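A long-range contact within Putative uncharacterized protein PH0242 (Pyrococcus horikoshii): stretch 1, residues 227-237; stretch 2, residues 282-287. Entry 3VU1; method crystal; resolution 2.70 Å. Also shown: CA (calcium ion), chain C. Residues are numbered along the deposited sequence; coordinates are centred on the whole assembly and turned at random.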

# COMPACT_ATOMS: atom_id res chain seq x y z
N GLU A 227 -13.71 4.98 -8.46
CA GLU A 227 -12.34 5.04 -9.01
C GLU A 227 -11.26 4.42 -8.08
O GLU A 227 -10.14 4.17 -8.53
CB GLU A 227 -11.96 6.49 -9.35
CG GLU A 227 -12.80 7.15 -10.44
CD GLU A 227 -12.16 6.99 -11.79
OE1 GLU A 227 -11.25 7.79 -12.10
OE2 GLU A 227 -12.55 6.06 -12.55
N PHE A 228 -11.59 4.18 -6.81
CA PHE A 228 -10.59 3.80 -5.83
C PHE A 228 -9.83 2.47 -6.09
O PHE A 228 -8.60 2.41 -5.91
CB PHE A 228 -11.14 3.82 -4.39
CG PHE A 228 -10.04 3.74 -3.35
CD1 PHE A 228 -9.22 4.86 -3.09
CD2 PHE A 228 -9.75 2.53 -2.71
CE1 PHE A 228 -8.18 4.77 -2.18
CE2 PHE A 228 -8.71 2.45 -1.79
CZ PHE A 228 -7.93 3.57 -1.53
N ALA A 229 -10.54 1.43 -6.49
CA ALA A 229 -9.88 0.19 -6.85
C ALA A 229 -8.90 0.41 -8.01
O ALA A 229 -7.75 -0.05 -7.97
CB ALA A 229 -10.88 -0.89 -7.19
N GLU A 230 -9.34 1.15 -9.03
CA GLU A 230 -8.50 1.38 -10.21
C GLU A 230 -7.23 2.15 -9.86
O GLU A 230 -6.15 1.87 -10.40
CB GLU A 230 -9.31 2.09 -11.30
CG GLU A 230 -9.27 1.39 -12.65
CD GLU A 230 -9.50 2.33 -13.83
OE1 GLU A 230 -8.81 2.14 -14.88
OE2 GLU A 230 -10.34 3.26 -13.72
N LYS A 231 -7.35 3.12 -8.95
CA LYS A 231 -6.20 3.92 -8.53
C LYS A 231 -5.26 3.07 -7.71
O LYS A 231 -4.06 3.02 -8.01
CB LYS A 231 -6.61 5.13 -7.72
CG LYS A 231 -7.34 6.21 -8.48
CD LYS A 231 -8.32 6.85 -7.53
CE LYS A 231 -7.84 8.17 -6.99
NZ LYS A 231 -8.33 9.29 -7.85
N LEU A 232 -5.81 2.41 -6.70
CA LEU A 232 -5.05 1.45 -5.90
C LEU A 232 -4.16 0.55 -6.74
O LEU A 232 -2.98 0.38 -6.42
CB LEU A 232 -5.95 0.59 -5.04
CG LEU A 232 -5.23 -0.21 -3.94
CD1 LEU A 232 -4.76 0.69 -2.80
CD2 LEU A 232 -6.14 -1.28 -3.37
N PHE A 233 -4.70 -0.02 -7.81
CA PHE A 233 -3.91 -0.97 -8.60
C PHE A 233 -2.78 -0.30 -9.37
O PHE A 233 -1.88 -0.95 -9.81
CB PHE A 233 -4.78 -1.86 -9.49
CG PHE A 233 -5.69 -2.77 -8.72
CD1 PHE A 233 -7.05 -2.82 -9.00
CD2 PHE A 233 -5.20 -3.56 -7.69
CE1 PHE A 233 -7.90 -3.65 -8.26
CE2 PHE A 233 -6.03 -4.39 -6.96
CZ PHE A 233 -7.39 -4.43 -7.24
N SER A 234 -2.79 1.01 -9.50
CA SER A 234 -1.61 1.66 -10.07
C SER A 234 -0.55 2.00 -8.99
O SER A 234 0.64 2.20 -9.30
CB SER A 234 -2.02 2.91 -10.86
OG SER A 234 -2.41 3.98 -10.00
N ASN A 235 -0.98 2.08 -7.72
CA ASN A 235 -0.02 2.29 -6.61
C ASN A 235 0.70 1.02 -6.13
O ASN A 235 1.81 1.08 -5.59
CB ASN A 235 -0.73 2.95 -5.45
CG ASN A 235 -1.30 4.27 -5.84
OD1 ASN A 235 -0.58 5.18 -6.25
ND2 ASN A 235 -2.60 4.40 -5.74
N PHE A 236 0.04 -0.13 -6.36
CA PHE A 236 0.53 -1.47 -5.99
C PHE A 236 0.54 -2.38 -7.20
O PHE A 236 -0.51 -2.85 -7.63
CB PHE A 236 -0.33 -2.05 -4.85
CG PHE A 236 -0.25 -1.23 -3.60
CD1 PHE A 236 -1.07 -0.11 -3.43
CD2 PHE A 236 0.70 -1.53 -2.61
CE1 PHE A 236 -0.97 0.68 -2.28
CE2 PHE A 236 0.81 -0.75 -1.45
CZ PHE A 236 -0.02 0.36 -1.30
N ILE A 237 1.73 -2.60 -7.74
CA ILE A 237 1.96 -3.39 -8.96
C ILE A 237 2.42 -4.82 -8.63
O ILE A 237 3.45 -5.02 -7.99
CB ILE A 237 3.04 -2.67 -9.82
CG1 ILE A 237 2.54 -1.29 -10.23
CG2 ILE A 237 3.44 -3.49 -11.04
CD1 ILE A 237 1.09 -1.27 -10.69
CA CA C . -5.09 9.15 -3.49
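Stretch 2, residues 282-287: YISAFG

Stretch 2 is the end of a strand, residues 282-285, followed by Phe-286 and Gly-287. It lies across the helix formed by residues 228-235 of stretch 1. The strand runs steeply across the helix: the two N-to-C directions make an angle of 75°, with a signed crossing angle of -75°. The axes approach to 8.1 Å. Touching residues are at least 49 positions apart in sequence, and the contact buries 344 Å² in total.

Tyr-282 has extended backbone angles, phi/psi -94/114. Its CA-to-CB bond points toward stretch 1, but the side chain stays clear of it: the nearest pair is Tyr-282 CD2 and Glu-227 OE1, 5.0 Å apart. Ile-283, at -103/133, points away, as expected from the alternation of a strand. Its carbonyl faces Lys-231 only loosely, with Ile-283 O 4.4 Å from Lys-231 NZ.

Ser-284 turns back toward the helix and is the point of tightest packing. Its CA lies 5.4 Å from the CA of Lys-231. The side chain is short, so the backbones can come close here. Ser-284 OG is 3.3 Å from Lys-231 CB, and Ser-284 CB is 3.6 Å from Ser-234 OG. The hydroxyl of Ser-234 is itself engaged within the helix, donating a hydrogen bond from Ser-234 OG to Lys-231 O at 2.8 Å. Ser-284 OG also lies 2.7 Å from the modelled Asn-235 ND2. The amide of Asn-235 is probably turned over in the model, so the nature of this polar contact is left open.

Ala-285, at -106/119, points away from the helix and makes no contact with it. Its carbonyl instead binds the calcium ion, with Ala-285 O 2.3 Å from the calcium ion; the other four ligand atoms come from elsewhere in the structure.

Phe-286 again points toward stretch 1, and it has the largest covered area of either stretch, 87 Å². Its chi1 is t (-166°). Phe-286 CA is 6.8 Å from Asn-235 CA, and Phe-286 CB is 3.6 Å from Asn-235 CG. The ring reaches apolar side chains of the helix and of the residue just after it. Phe-286 CE1 is 3.8 Å from Leu-232 CD1 and 4.5 Å from Phe-228 CZ. Phe-236 turns its edge to one face of the Phe-286 ring. The planes are at 90°, the centroids 5.5 Å apart, and Phe-236 CE1 is 4.2 Å from Phe-286 CZ.

Gly-287 leaves the contact. Its backbone angles of 87/-27 would jam a CB against the preceding carbonyl O, which suits glycine.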

# COMPACT_ATOMS: atom_id res chain seq x y z
N TYR A 282 -4.09 10.25 -15.92
CA TYR A 282 -4.94 10.16 -14.72
C TYR A 282 -4.07 9.69 -13.57
O TYR A 282 -3.56 8.57 -13.57
CB TYR A 282 -6.08 9.18 -14.94
CG TYR A 282 -7.13 9.66 -15.90
CD1 TYR A 282 -6.88 9.68 -17.29
CD2 TYR A 282 -8.39 10.08 -15.44
CE1 TYR A 282 -7.85 10.11 -18.18
CE2 TYR A 282 -9.37 10.51 -16.33
CZ TYR A 282 -9.09 10.53 -17.69
OH TYR A 282 -10.04 10.94 -18.59
N ILE A 283 -3.90 10.56 -12.59
CA ILE A 283 -2.91 10.36 -11.55
C ILE A 283 -3.53 9.88 -10.25
O ILE A 283 -4.55 10.40 -9.78
CB ILE A 283 -2.10 11.65 -11.34
CG1 ILE A 283 -1.18 11.82 -12.56
CG2 ILE A 283 -1.34 11.61 -10.02
CD1 ILE A 283 -0.29 13.05 -12.57
N SER A 284 -2.92 8.85 -9.67
CA SER A 284 -3.27 8.43 -8.32
C SER A 284 -2.12 8.73 -7.37
O SER A 284 -1.02 8.21 -7.54
CB SER A 284 -3.61 6.96 -8.32
OG SER A 284 -3.72 6.50 -7.00
N ALA A 285 -2.34 9.62 -6.40
CA ALA A 285 -1.34 9.92 -5.37
C ALA A 285 -1.74 9.29 -4.05
O ALA A 285 -2.82 9.59 -3.49
CB ALA A 285 -1.13 11.42 -5.21
N PHE A 286 -0.89 8.39 -3.56
CA PHE A 286 -1.25 7.56 -2.42
C PHE A 286 -0.63 7.96 -1.06
O PHE A 286 0.53 7.67 -0.76
CB PHE A 286 -0.96 6.07 -2.71
CG PHE A 286 -1.61 5.15 -1.72
CD1 PHE A 286 -2.91 4.69 -1.94
CD2 PHE A 286 -0.95 4.81 -0.53
CE1 PHE A 286 -3.51 3.86 -1.01
CE2 PHE A 286 -1.55 4.00 0.40
CZ PHE A 286 -2.84 3.52 0.15
N GLY A 287 -1.42 8.59 -0.21
CA GLY A 287 -0.94 8.92 1.12
C GLY A 287 -0.19 10.22 1.29
O GLY A 287 -0.17 10.76 2.39